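Local coordinates for sulfate transporter 4.1, chloroplastic (Arabidopsis thaliana, PDB 7LHV), which cotransports sulfate with protons across the membrane as a member of the SLC26A/SulP family and may play a role in regulating sulfate assimilation, at residues A120-I125 with L173-A178; F283-A288 with S394-E399; P319-P324 with S380-Y385; P499-L504 with I542-D547; V531-P536 with V572-S577. All blocks are in the same frame, centred on the assembly; numbering follows the deposited sequence.

Contact 1: residues A120-I125 with L173-A178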
# COMPACT_ATOMS: atom_id res chain seq x y z
N ALA A 120 7.35 31.28 1.79
CA ALA A 120 7.83 30.36 0.76
C ALA A 120 9.21 30.73 0.24
O ALA A 120 9.79 29.95 -0.52
CB ALA A 120 6.84 30.30 -0.40
N GLY A 121 9.75 31.89 0.61
CA GLY A 121 11.02 32.35 0.10
C GLY A 121 10.92 33.27 -1.10
O GLY A 121 11.94 33.86 -1.49
N LEU A 122 9.75 33.40 -1.70
CA LEU A 122 9.54 34.32 -2.80
C LEU A 122 9.33 35.73 -2.29
O LEU A 122 8.97 35.93 -1.12
CB LEU A 122 8.35 33.87 -3.63
CG LEU A 122 8.32 32.39 -4.01
CD1 LEU A 122 6.97 32.02 -4.58
CD2 LEU A 122 9.41 32.08 -5.01
N PRO A 123 9.55 36.74 -3.12
CA PRO A 123 9.20 38.10 -2.73
C PRO A 123 7.71 38.22 -2.51
O PRO A 123 6.91 37.46 -3.10
CB PRO A 123 9.67 38.95 -3.93
CG PRO A 123 9.91 37.99 -5.03
CD PRO A 123 10.30 36.71 -4.39
N PRO A 124 7.28 39.15 -1.65
CA PRO A 124 5.87 39.17 -1.24
C PRO A 124 4.88 39.32 -2.38
O PRO A 124 3.77 38.77 -2.30
CB PRO A 124 5.80 40.37 -0.29
CG PRO A 124 7.21 40.59 0.16
CD PRO A 124 8.06 40.21 -1.00
N ILE A 125 5.24 40.04 -3.44
CA ILE A 125 4.29 40.32 -4.51
C ILE A 125 3.77 39.03 -5.13
O ILE A 125 2.61 38.96 -5.55
CB ILE A 125 4.92 41.25 -5.57
CG1 ILE A 125 3.90 41.64 -6.63
CG2 ILE A 125 6.13 40.59 -6.21
CD1 ILE A 125 2.74 42.44 -6.08
N LEU A 173 15.97 32.04 -9.84
CA LEU A 173 15.57 30.67 -10.12
C LEU A 173 14.46 30.21 -9.19
O LEU A 173 13.69 29.31 -9.54
CB LEU A 173 16.78 29.74 -10.00
CG LEU A 173 16.58 28.31 -10.50
CD1 LEU A 173 16.22 28.30 -11.97
CD2 LEU A 173 17.83 27.48 -10.26
N HIS A 174 14.35 30.83 -8.00
CA HIS A 174 13.26 30.49 -7.09
C HIS A 174 11.90 30.76 -7.72
O HIS A 174 10.98 29.95 -7.61
CB HIS A 174 13.39 31.28 -5.79
CG HIS A 174 14.27 30.64 -4.77
ND1 HIS A 174 13.76 30.01 -3.65
CD2 HIS A 174 15.62 30.53 -4.68
CE1 HIS A 174 14.76 29.54 -2.92
NE2 HIS A 174 15.89 29.84 -3.53
N ILE A 175 11.76 31.91 -8.38
CA ILE A 175 10.48 32.29 -8.97
C ILE A 175 10.09 31.32 -10.08
O ILE A 175 8.95 30.83 -10.13
CB ILE A 175 10.55 33.74 -9.48
CG1 ILE A 175 10.65 34.71 -8.31
CG2 ILE A 175 9.35 34.05 -10.36
CD1 ILE A 175 11.23 36.05 -8.68
N GLU A 176 11.02 31.04 -10.99
CA GLU A 176 10.73 30.12 -12.09
C GLU A 176 10.45 28.72 -11.57
O GLU A 176 9.57 28.03 -12.09
CB GLU A 176 11.89 30.10 -13.08
CG GLU A 176 12.17 31.44 -13.74
CD GLU A 176 13.30 31.37 -14.74
OE1 GLU A 176 13.85 30.27 -14.94
OE2 GLU A 176 13.64 32.42 -15.33
N LEU A 177 11.18 28.29 -10.54
CA LEU A 177 10.93 26.98 -9.96
C LEU A 177 9.55 26.91 -9.32
O LEU A 177 8.86 25.90 -9.45
CB LEU A 177 12.02 26.64 -8.95
CG LEU A 177 13.32 26.10 -9.54
CD1 LEU A 177 14.39 26.02 -8.46
CD2 LEU A 177 13.09 24.74 -10.16
N ALA A 178 9.14 27.97 -8.63
CA ALA A 178 7.81 27.98 -8.02
C ALA A 178 6.71 27.96 -9.08
O ALA A 178 5.71 27.24 -8.92
CB ALA A 178 7.66 29.20 -7.11
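Leu122 reaches across from the loop between helix 91-119 and helix 125-141 to the first turns of helix 173-194, touching His174, Ile175 and Ala178. From CB, the side chain leaves with CG anti to its own carbonyl carbon (chi1 -48°), and its two methyl groups do the touching. CD1 meets the CB of Ala178 at 3.9 Å. CD2 comes about as close to the same methyl, 4.0 Å from Ala178 CB, so that the fork of the leucine straddles it. CD2 also lies against the helix backbone, 3.7 Å from His174 O and 4.1 Å from the CA of Ile175. His174 O already accepts the N-H of Ala178 inside the helix. Beside this, the ring of Pro123 offers CG to the CD1 methyl of Ile175 at 4.3 Å, a lighter apolar touch. Gly121, with a positive phi of 94°, closes helix 91-119 in a Schellman motif, and Leu122 follows directly. Leu163 of helix 153-166 packs on both Leu122 and His174, and Tyr385 also touches Leu122, which places the leucine among several elements of the membrane domain. Every pairing across the two segments is a van der Waals one, between methyls, a proline ring and helix backbone. The join therefore depends on shape and burial of carbon, while the one backbone oxygen touched, His174 O, is already engaged by Ala178 N.

Contact 2: residues F283-A288 with S394-E399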
# COMPACT_ATOMS: atom_id res chain seq x y z
N PHE A 283 -16.15 39.33 12.82
CA PHE A 283 -15.41 39.83 11.68
C PHE A 283 -13.97 40.17 12.02
O PHE A 283 -13.15 40.30 11.11
CB PHE A 283 -16.11 41.06 11.10
CG PHE A 283 -17.41 40.75 10.42
CD1 PHE A 283 -17.43 40.20 9.15
CD2 PHE A 283 -18.62 41.02 11.05
CE1 PHE A 283 -18.63 39.91 8.52
CE2 PHE A 283 -19.82 40.73 10.42
CZ PHE A 283 -19.82 40.18 9.16
N LEU A 284 -13.65 40.30 13.31
CA LEU A 284 -12.29 40.65 13.71
C LEU A 284 -11.28 39.63 13.21
O LEU A 284 -10.14 39.99 12.88
CB LEU A 284 -12.20 40.78 15.23
CG LEU A 284 -13.01 41.93 15.84
CD1 LEU A 284 -12.85 41.94 17.35
CD2 LEU A 284 -12.59 43.26 15.24
N ARG A 285 -11.67 38.35 13.14
CA ARG A 285 -10.77 37.33 12.62
C ARG A 285 -10.29 37.68 11.22
O ARG A 285 -9.13 37.43 10.87
CB ARG A 285 -11.47 35.97 12.59
CG ARG A 285 -11.54 35.27 13.93
CD ARG A 285 -12.22 33.92 13.78
NE ARG A 285 -11.55 33.11 12.77
CZ ARG A 285 -12.15 32.16 12.06
NH1 ARG A 285 -13.43 31.89 12.21
NH2 ARG A 285 -11.44 31.48 11.17
N ALA A 286 -11.16 38.26 10.40
CA ALA A 286 -10.75 38.70 9.07
C ALA A 286 -9.96 40.00 9.12
O ALA A 286 -9.09 40.21 8.27
CB ALA A 286 -11.97 38.87 8.18
N ALA A 287 -10.25 40.87 10.08
CA ALA A 287 -9.56 42.15 10.17
C ALA A 287 -8.27 42.07 10.97
O ALA A 287 -7.52 43.05 10.99
CB ALA A 287 -10.48 43.20 10.79
N ALA A 288 -8.00 40.95 11.63
CA ALA A 288 -6.79 40.84 12.44
C ALA A 288 -5.51 40.94 11.61
O ALA A 288 -4.64 41.75 11.98
CB ALA A 288 -6.82 39.54 13.25
N SER A 394 -11.71 29.79 3.88
CA SER A 394 -12.97 29.14 3.53
C SER A 394 -13.96 29.22 4.68
O SER A 394 -15.16 29.45 4.47
CB SER A 394 -12.73 27.68 3.14
OG SER A 394 -11.77 27.59 2.11
N ALA A 395 -13.49 29.03 5.92
CA ALA A 395 -14.37 29.22 7.06
C ALA A 395 -14.91 30.64 7.10
O ALA A 395 -16.13 30.84 7.08
CB ALA A 395 -13.62 28.89 8.36
N VAL A 396 -14.02 31.63 7.05
CA VAL A 396 -14.44 33.03 7.13
C VAL A 396 -15.46 33.33 6.04
O VAL A 396 -16.41 34.09 6.25
CB VAL A 396 -13.22 33.95 7.04
CG1 VAL A 396 -13.64 35.38 6.77
CG2 VAL A 396 -12.42 33.87 8.33
N ASN A 397 -15.28 32.74 4.86
CA ASN A 397 -16.30 32.81 3.82
C ASN A 397 -17.60 32.15 4.28
O ASN A 397 -18.69 32.61 3.95
CB ASN A 397 -15.78 32.16 2.55
CG ASN A 397 -16.32 32.81 1.30
OD1 ASN A 397 -16.67 33.98 1.30
ND2 ASN A 397 -16.37 32.05 0.21
N ASN A 398 -17.48 31.04 5.03
CA ASN A 398 -18.67 30.29 5.42
C ASN A 398 -19.55 31.07 6.39
O ASN A 398 -20.76 31.20 6.17
CB ASN A 398 -18.27 28.94 6.03
CG ASN A 398 -19.42 27.97 6.08
OD1 ASN A 398 -20.05 27.68 5.07
ND2 ASN A 398 -19.70 27.45 7.27
N GLU A 399 -18.97 31.62 7.47
CA GLU A 399 -19.86 32.39 8.34
C GLU A 399 -20.15 33.79 7.81
O GLU A 399 -20.95 34.50 8.41
CB GLU A 399 -19.39 32.51 9.80
CG GLU A 399 -18.15 33.36 10.08
CD GLU A 399 -16.87 32.60 9.91
OE1 GLU A 399 -16.91 31.52 9.30
OE2 GLU A 399 -15.83 33.08 10.41
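Helix 391-399 follows strand 388-389, which pairs antiparallel with strand 149-150, the strand-then-short-helix arrangement of the SLC26/SulP transport fold; here Arg285 and Ala286, in the first turn of predicted transmembrane helix 284-300, pack on its Ala395, Val396 and Glu399. The two helix segments run roughly antiparallel, at 142°, with their axes 10.8 Å apart, and the closest CA atoms, those of Ala286 and Val396, stand 7.0 Å apart. That spacing is bridged by side chains of quite different kinds. Its chain bent at chi3, Arg285 runs past Val396 in the opposite direction. The CG2 methyl of the valine lies over one face of the guanidinium, off toward its rim and 3.8 Å from NH2, while Ala395 CB sits at the edge, near the plane. Glu399 places CG between its backbone N and carbonyl carbon (chi1 69°), and its chain, bent again at chi2, crosses that of the arginine at about a right angle. The carboxylate and guanidinium planes are 28° apart. Ala286 also touches Thr104 and Val396 touches Met108, both on helix 91-119, so a third helix backs the Ala286-Val396 pair. Lys272 of helix 255-277 adjoins Arg285 and may add to the positive charge there. Ala286 CB meets Val396 CG1 at 4.1 Å. The salt bridge joins Arg285 NH1 to Glu399 OE2 over 3.2 Å, with the oxygen well out of the guanidinium plane and no N-H directed at it.

Contact 3: residues P319-P324 with S380-Y385; sequences PTFSFP and SLFSAY
Phe321 turns the edge of its ring onto the face of Phe382 in a T-shaped stack, the planes at 79° and the ring centres 5.6 Å apart. The nearest atoms are Phe321 CD1 and Phe382 CE2, at 3.8 Å. With CG anti to the backbone N (chi1 -171°), the Phe321 ring lies alongside Leu381, its CE1 3.6 Å from Leu381 CD1. The other methyl of that leucine, CD2, sits over one face of the Phe323 ring, 4.1 Å from CE1, so Leu381 is flanked by two phenylalanines that point the same way as it does. Between them the backbones are tied: Ser322 N donates to Leu381 O at 3.2 Å, an almost straight bond (169°). At the far end, Pro319 brings CB to 3.4 Å from Phe382 O, and its own carbonyl oxygen lies at the edge of the Phe382 ring. Pro319 also rests on Tyr129 and Phe132, and Phe382 on Val133, all of helix 125-141. Both Phe321 and Phe323 are on the surface, where they may face lipid. Phe382 is the first residue to leave helical geometry after helix 365-381, and the Leu381 carbonyl, at the last helical residue, is taken up by the loop. The arrangement is that of an extended loop laid over the C-terminal end of a predicted transmembrane helix, joined to it by one backbone bond, a T-shaped phenylalanine pair and Leu381 held between Phe321 and Phe323.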
# COMPACT_ATOMS: atom_id res chain seq x y z
N PRO A 319 0.15 40.71 -13.38
CA PRO A 319 1.13 39.82 -14.01
C PRO A 319 0.83 39.61 -15.48
O PRO A 319 -0.32 39.69 -15.93
CB PRO A 319 0.98 38.51 -13.22
CG PRO A 319 -0.39 38.58 -12.64
CD PRO A 319 -0.65 40.02 -12.35
N THR A 320 1.89 39.36 -16.25
CA THR A 320 1.79 39.15 -17.68
C THR A 320 1.96 37.67 -18.03
O THR A 320 2.55 36.89 -17.27
CB THR A 320 2.84 39.98 -18.43
OG1 THR A 320 4.15 39.63 -17.95
CG2 THR A 320 2.60 41.46 -18.20
N PHE A 321 1.43 37.29 -19.19
CA PHE A 321 1.51 35.91 -19.64
C PHE A 321 2.95 35.54 -19.95
O PHE A 321 3.66 36.29 -20.63
CB PHE A 321 0.63 35.71 -20.88
CG PHE A 321 0.49 34.27 -21.29
CD1 PHE A 321 -0.53 33.49 -20.78
CD2 PHE A 321 1.38 33.70 -22.19
CE1 PHE A 321 -0.66 32.17 -21.15
CE2 PHE A 321 1.25 32.39 -22.56
CZ PHE A 321 0.23 31.62 -22.05
N SER A 322 3.38 34.38 -19.47
CA SER A 322 4.73 33.90 -19.72
C SER A 322 4.77 32.40 -19.44
O SER A 322 4.46 31.98 -18.32
CB SER A 322 5.75 34.63 -18.85
OG SER A 322 5.91 35.98 -19.27
N PHE A 323 5.15 31.62 -20.44
CA PHE A 323 5.35 30.19 -20.23
C PHE A 323 6.56 29.97 -19.33
O PHE A 323 7.50 30.77 -19.33
CB PHE A 323 5.56 29.48 -21.56
CG PHE A 323 4.29 28.97 -22.19
CD1 PHE A 323 3.80 27.71 -21.87
CD2 PHE A 323 3.60 29.74 -23.10
CE1 PHE A 323 2.64 27.24 -22.45
CE2 PHE A 323 2.44 29.27 -23.69
CZ PHE A 323 1.96 28.02 -23.36
N PRO A 324 6.57 28.89 -18.55
CA PRO A 324 7.76 28.57 -17.75
C PRO A 324 8.96 28.28 -18.64
O PRO A 324 8.84 27.74 -19.73
CB PRO A 324 7.33 27.33 -16.96
CG PRO A 324 5.83 27.40 -16.93
CD PRO A 324 5.44 28.00 -18.24
N SER A 380 -0.04 29.35 -13.10
CA SER A 380 1.33 29.18 -13.56
C SER A 380 1.57 29.95 -14.84
O SER A 380 2.62 30.59 -15.01
CB SER A 380 1.63 27.70 -13.77
OG SER A 380 1.13 26.94 -12.69
N LEU A 381 0.61 29.91 -15.77
CA LEU A 381 0.73 30.72 -16.97
C LEU A 381 0.76 32.21 -16.67
O LEU A 381 1.26 32.98 -17.50
CB LEU A 381 -0.41 30.41 -17.94
CG LEU A 381 -0.43 29.02 -18.56
CD1 LEU A 381 -1.40 28.98 -19.71
CD2 LEU A 381 0.96 28.62 -19.01
N PHE A 382 0.25 32.64 -15.52
CA PHE A 382 0.27 34.05 -15.15
C PHE A 382 1.09 34.29 -13.89
O PHE A 382 0.72 35.09 -13.03
CB PHE A 382 -1.15 34.58 -14.98
CG PHE A 382 -1.80 34.98 -16.27
CD1 PHE A 382 -1.64 36.26 -16.77
CD2 PHE A 382 -2.55 34.07 -16.99
CE1 PHE A 382 -2.23 36.63 -17.96
CE2 PHE A 382 -3.14 34.44 -18.18
CZ PHE A 382 -2.98 35.72 -18.66
N SER A 383 2.23 33.60 -13.77
CA SER A 383 3.23 33.86 -12.73
C SER A 383 2.65 33.71 -11.32
O SER A 383 2.63 34.65 -10.53
CB SER A 383 3.86 35.24 -12.91
OG SER A 383 4.29 35.44 -14.25
N ALA A 384 2.20 32.50 -11.01
CA ALA A 384 1.69 32.18 -9.69
C ALA A 384 2.26 30.85 -9.22
O ALA A 384 2.59 29.98 -10.03
CB ALA A 384 0.16 32.12 -9.67
N TYR A 385 2.35 30.69 -7.91
CA TYR A 385 2.83 29.46 -7.28
C TYR A 385 1.66 28.72 -6.64
O TYR A 385 0.60 29.32 -6.41
CB TYR A 385 3.94 29.79 -6.27
CG TYR A 385 3.52 30.16 -4.87
CD1 TYR A 385 3.25 31.47 -4.52
CD2 TYR A 385 3.45 29.19 -3.87
CE1 TYR A 385 2.88 31.81 -3.24
CE2 TYR A 385 3.08 29.52 -2.59
CZ TYR A 385 2.80 30.83 -2.27
OH TYR A 385 2.44 31.15 -0.99

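Contact 4: residues P499-L504 with I542-D547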
# COMPACT_ATOMS: atom_id res chain seq x y z
N PRO A 499 -9.08 -11.06 8.08
CA PRO A 499 -10.54 -11.01 8.09
C PRO A 499 -11.12 -11.78 9.26
O PRO A 499 -10.49 -12.69 9.82
CB PRO A 499 -10.92 -11.66 6.76
CG PRO A 499 -9.81 -12.59 6.49
CD PRO A 499 -8.57 -11.91 7.00
N HIS A 500 -12.33 -11.41 9.64
CA HIS A 500 -13.02 -12.07 10.74
C HIS A 500 -13.69 -13.34 10.24
O HIS A 500 -14.40 -13.32 9.23
CB HIS A 500 -14.05 -11.13 11.37
CG HIS A 500 -14.67 -11.67 12.62
ND1 HIS A 500 -15.99 -12.07 12.68
CD2 HIS A 500 -14.16 -11.87 13.85
CE1 HIS A 500 -16.26 -12.49 13.90
NE2 HIS A 500 -15.17 -12.39 14.63
N ILE A 501 -13.46 -14.44 10.95
CA ILE A 501 -14.04 -15.73 10.62
C ILE A 501 -14.78 -16.23 11.85
O ILE A 501 -14.21 -16.28 12.95
CB ILE A 501 -12.96 -16.74 10.17
CG1 ILE A 501 -12.50 -16.41 8.76
CG2 ILE A 501 -13.49 -18.15 10.26
CD1 ILE A 501 -11.35 -17.25 8.28
N ALA A 502 -16.04 -16.61 11.67
CA ALA A 502 -16.92 -16.95 12.78
C ALA A 502 -17.25 -18.44 12.77
O ALA A 502 -17.61 -18.99 11.73
CB ALA A 502 -18.21 -16.13 12.72
N VAL A 503 -17.15 -19.07 13.94
CA VAL A 503 -17.55 -20.46 14.12
C VAL A 503 -18.99 -20.44 14.62
O VAL A 503 -19.26 -20.10 15.77
CB VAL A 503 -16.62 -21.19 15.08
CG1 VAL A 503 -17.13 -22.60 15.33
CG2 VAL A 503 -15.20 -21.22 14.53
N LEU A 504 -19.92 -20.80 13.74
CA LEU A 504 -21.33 -20.71 14.06
C LEU A 504 -21.78 -21.87 14.93
O LEU A 504 -21.25 -22.97 14.87
CB LEU A 504 -22.17 -20.68 12.78
CG LEU A 504 -22.23 -19.36 12.02
CD1 LEU A 504 -20.92 -19.09 11.36
CD2 LEU A 504 -23.33 -19.41 10.98
N ILE A 542 -6.50 -14.30 1.35
CA ILE A 542 -6.64 -15.73 1.09
C ILE A 542 -5.69 -16.55 1.96
O ILE A 542 -6.02 -17.68 2.33
CB ILE A 542 -6.45 -16.02 -0.41
CG1 ILE A 542 -6.92 -17.44 -0.72
CG2 ILE A 542 -5.00 -15.83 -0.82
CD1 ILE A 542 -8.29 -17.75 -0.17
N SER A 543 -4.52 -16.01 2.29
CA SER A 543 -3.57 -16.77 3.11
C SER A 543 -4.10 -16.97 4.53
O SER A 543 -3.99 -18.07 5.08
CB SER A 543 -2.23 -16.05 3.15
OG SER A 543 -1.69 -15.92 1.84
N TYR A 544 -4.68 -15.93 5.12
CA TYR A 544 -5.24 -16.06 6.46
C TYR A 544 -6.39 -17.06 6.48
O TYR A 544 -6.51 -17.87 7.41
CB TYR A 544 -5.70 -14.70 6.98
CG TYR A 544 -6.30 -14.73 8.36
CD1 TYR A 544 -5.50 -14.63 9.49
CD2 TYR A 544 -7.67 -14.85 8.55
CE1 TYR A 544 -6.04 -14.66 10.76
CE2 TYR A 544 -8.22 -14.87 9.81
CZ TYR A 544 -7.41 -14.78 10.91
OH TYR A 544 -7.97 -14.80 12.17
N ILE A 545 -7.25 -17.02 5.46
CA ILE A 545 -8.36 -17.95 5.39
C ILE A 545 -7.85 -19.37 5.22
O ILE A 545 -8.38 -20.32 5.82
CB ILE A 545 -9.33 -17.54 4.27
CG1 ILE A 545 -9.97 -16.19 4.60
CG2 ILE A 545 -10.40 -18.59 4.08
CD1 ILE A 545 -10.56 -15.49 3.41
N LYS A 546 -6.82 -19.55 4.40
CA LYS A 546 -6.23 -20.88 4.23
C LYS A 546 -5.68 -21.40 5.55
O LYS A 546 -5.89 -22.57 5.89
CB LYS A 546 -5.13 -20.84 3.17
CG LYS A 546 -5.63 -21.11 1.77
CD LYS A 546 -4.49 -21.49 0.83
CE LYS A 546 -3.51 -20.35 0.65
NZ LYS A 546 -2.92 -20.35 -0.72
N ASP A 547 -4.98 -20.55 6.31
CA ASP A 547 -4.45 -20.99 7.60
C ASP A 547 -5.57 -21.34 8.58
O ASP A 547 -5.49 -22.35 9.29
CB ASP A 547 -3.56 -19.89 8.19
CG ASP A 547 -2.36 -19.60 7.33
OD1 ASP A 547 -2.28 -20.15 6.21
OD2 ASP A 547 -1.49 -18.82 7.77
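Pro499 lays its ring beside Tyr544, the two side chains sliding past each other in opposite directions. Its CD comes to 3.4 Å from Tyr544 CD2 and its CG to 3.7 Å from the same atom. CG also reaches Ile545, 4.1 Å from that residue's CG1, so the proline bridges two neighbouring residues of the helix. Tyr544 sends its ring across with CG anti to the backbone N (chi1 -180°), and Pro499 O lies obliquely to the ring, close to CE2. The tyrosine hydroxyl is hydrogen-bonded to Arg548, one helical turn further on. His500 then turns away from the helix, and its ND1 bonds to Asp534. This brings the chain into strand 501-504, an outer strand, within this chain, of the mixed sheet of the STAS domain, antiparallel to strand 527-533, with helix 542-560 packed on one face of the sheet. On that face Ile501 extends CD1 to 4.1 Å from Ile545 CG1, and the same methyl is 4.2 Å from Tyr544 CE2. Ile501 also touches Val531, and Ile545 touches Ile533, both on strand 527-533. Further along, Val503 meets Tyr552 of the same helix.

Contact 5: residues V531-P536 with V572-S577; sequences VRIDSP and VILEMS
Arg532, whose CB and CG both lie 3.6 Å from Glu575 CB, directs its flat guanidinium away from that acid and takes Asp534 at its edge. Asp534 OD2 sits only 3° out of the guanidinium plane, 3.3 Å from Arg532 NH2, which approaches it on the syn side; NE is modelled implausibly close to OD1, so the detail of that half of the salt bridge is doubtful. The Glu575 carboxylate stands nearly perpendicular to the guanidinium, at 84°, and its OE2 is hydrogen-bonded to Ser607. The two strands themselves run parallel in the STAS sheet as the ends of a beta-alpha-beta crossover through helix 542-560. Val531 N donates to Ile573 O at 2.7 Å, and Glu575 N donates to Val531 O at 2.6 Å, so one residue links two positions of the partner strand. Leu574 CA adds a C-H contact to the same Val531 O, at 3.2 Å. The directions of the short strand segments are 30° apart, and Arg532 CA makes a C-H contact to Glu575 O at 3.5 Å. On the opposite side of the sheet from Arg532, Ile533 CD1 touches Leu574 CD2 at 3.9 Å, and Val531 and Ile533 face Tyr552 and Ile545 of helix 542-560. Chemically the contact is divided: backbone bonds set the register, carbon packs toward the helix, and the side chains of Arg532 and Glu575 meet through CB and CG alone, their charged ends going to Asp534 and Ser607.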
# COMPACT_ATOMS: atom_id res chain seq x y z
N VAL A 531 -18.31 -22.72 9.48
CA VAL A 531 -17.42 -21.57 9.41
C VAL A 531 -18.01 -20.55 8.45
O VAL A 531 -18.42 -20.90 7.34
CB VAL A 531 -16.01 -21.99 8.96
CG1 VAL A 531 -15.19 -20.77 8.57
CG2 VAL A 531 -15.31 -22.74 10.07
N ARG A 532 -18.06 -19.29 8.88
CA ARG A 532 -18.53 -18.19 8.05
C ARG A 532 -17.40 -17.18 7.89
O ARG A 532 -16.81 -16.74 8.88
CB ARG A 532 -19.74 -17.51 8.67
CG ARG A 532 -20.40 -16.45 7.83
CD ARG A 532 -21.46 -15.72 8.64
NE ARG A 532 -20.87 -14.96 9.73
CZ ARG A 532 -21.46 -14.72 10.89
NH1 ARG A 532 -22.68 -15.17 11.14
NH2 ARG A 532 -20.82 -14.02 11.82
N ILE A 533 -17.10 -16.83 6.64
CA ILE A 533 -16.08 -15.83 6.34
C ILE A 533 -16.79 -14.49 6.20
O ILE A 533 -17.47 -14.24 5.20
CB ILE A 533 -15.30 -16.19 5.07
CG1 ILE A 533 -14.57 -17.51 5.24
CG2 ILE A 533 -14.33 -15.08 4.72
CD1 ILE A 533 -15.24 -18.68 4.56
N ASP A 534 -16.63 -13.63 7.20
CA ASP A 534 -17.34 -12.36 7.22
C ASP A 534 -16.65 -11.30 6.37
O ASP A 534 -16.40 -10.19 6.84
CB ASP A 534 -17.47 -11.85 8.66
CG ASP A 534 -18.29 -12.77 9.53
OD1 ASP A 534 -19.32 -13.28 9.05
OD2 ASP A 534 -17.91 -12.98 10.70
N SER A 535 -16.36 -11.63 5.11
CA SER A 535 -15.69 -10.72 4.19
C SER A 535 -15.62 -11.32 2.80
O SER A 535 -15.66 -12.55 2.66
CB SER A 535 -14.28 -10.39 4.69
OG SER A 535 -13.57 -11.57 5.00
N PRO A 536 -15.51 -10.51 1.75
CA PRO A 536 -15.18 -11.06 0.43
C PRO A 536 -13.79 -11.67 0.44
O PRO A 536 -12.88 -11.19 1.12
CB PRO A 536 -15.26 -9.84 -0.49
CG PRO A 536 -15.07 -8.67 0.41
CD PRO A 536 -15.70 -9.05 1.71
N VAL A 572 -16.85 -29.99 7.25
CA VAL A 572 -16.61 -28.57 7.42
C VAL A 572 -17.51 -27.83 6.45
O VAL A 572 -17.42 -28.04 5.23
CB VAL A 572 -15.14 -28.19 7.18
CG1 VAL A 572 -15.00 -26.68 7.09
CG2 VAL A 572 -14.27 -28.73 8.30
N ILE A 573 -18.37 -26.96 6.97
CA ILE A 573 -19.35 -26.23 6.17
C ILE A 573 -18.94 -24.76 6.15
O ILE A 573 -18.67 -24.17 7.21
CB ILE A 573 -20.77 -26.39 6.74
CG1 ILE A 573 -21.08 -27.86 6.97
CG2 ILE A 573 -21.78 -25.78 5.79
CD1 ILE A 573 -22.32 -28.09 7.77
N LEU A 574 -18.89 -24.18 4.96
CA LEU A 574 -18.57 -22.77 4.79
C LEU A 574 -19.84 -21.98 4.52
O LEU A 574 -20.57 -22.28 3.57
CB LEU A 574 -17.55 -22.55 3.68
CG LEU A 574 -16.09 -22.87 4.00
CD1 LEU A 574 -15.85 -24.35 4.13
CD2 LEU A 574 -15.19 -22.26 2.95
N GLU A 575 -20.10 -20.99 5.36
CA GLU A 575 -21.17 -20.03 5.13
C GLU A 575 -20.61 -18.90 4.29
O GLU A 575 -19.81 -18.09 4.77
CB GLU A 575 -21.70 -19.50 6.45
CG GLU A 575 -22.36 -20.56 7.28
CD GLU A 575 -23.62 -21.07 6.64
OE1 GLU A 575 -24.30 -20.29 5.94
OE2 GLU A 575 -23.89 -22.27 6.79
N MET A 576 -21.01 -18.83 3.02
CA MET A 576 -20.49 -17.81 2.12
C MET A 576 -21.53 -16.74 1.83
O MET A 576 -21.42 -16.02 0.83
CB MET A 576 -19.98 -18.45 0.83
CG MET A 576 -18.76 -19.33 1.08
SD MET A 576 -18.13 -20.19 -0.37
CE MET A 576 -17.45 -18.82 -1.29
N SER A 577 -22.55 -16.62 2.68
CA SER A 577 -23.52 -15.54 2.52
C SER A 577 -22.92 -14.15 2.66
O SER A 577 -23.26 -13.28 1.84
CB SER A 577 -24.70 -15.75 3.49
OG SER A 577 -24.28 -15.90 4.83

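Overall arrangement
The five contacts form two groups on opposite sides of the chain's centre. Contacts 1, 2 and 3 belong to the membrane domain; contacts 4 and 5 lie around the STAS sheet, and the centres of contacts 1 and 5 are about 59 Å apart. Contacts 1 and 3 touch, with centres about 12 Å apart: Tyr385 packs on both Leu122 and Ala178. Contact 2 stands apart, its nearest atoms about 15 Å from contact 3. Contacts 4 and 5 have centres about 8 Å apart; their strands 501-504 and 527-533 are sheet neighbours, and Ala502 O probably accepts a hydrogen bond from Arg532 N, 2.9 Å away. The Tyr544 side chain lies about 9 Å from a bound phosphocholine lipid and about 11 Å from a bound sphingosine phosphate.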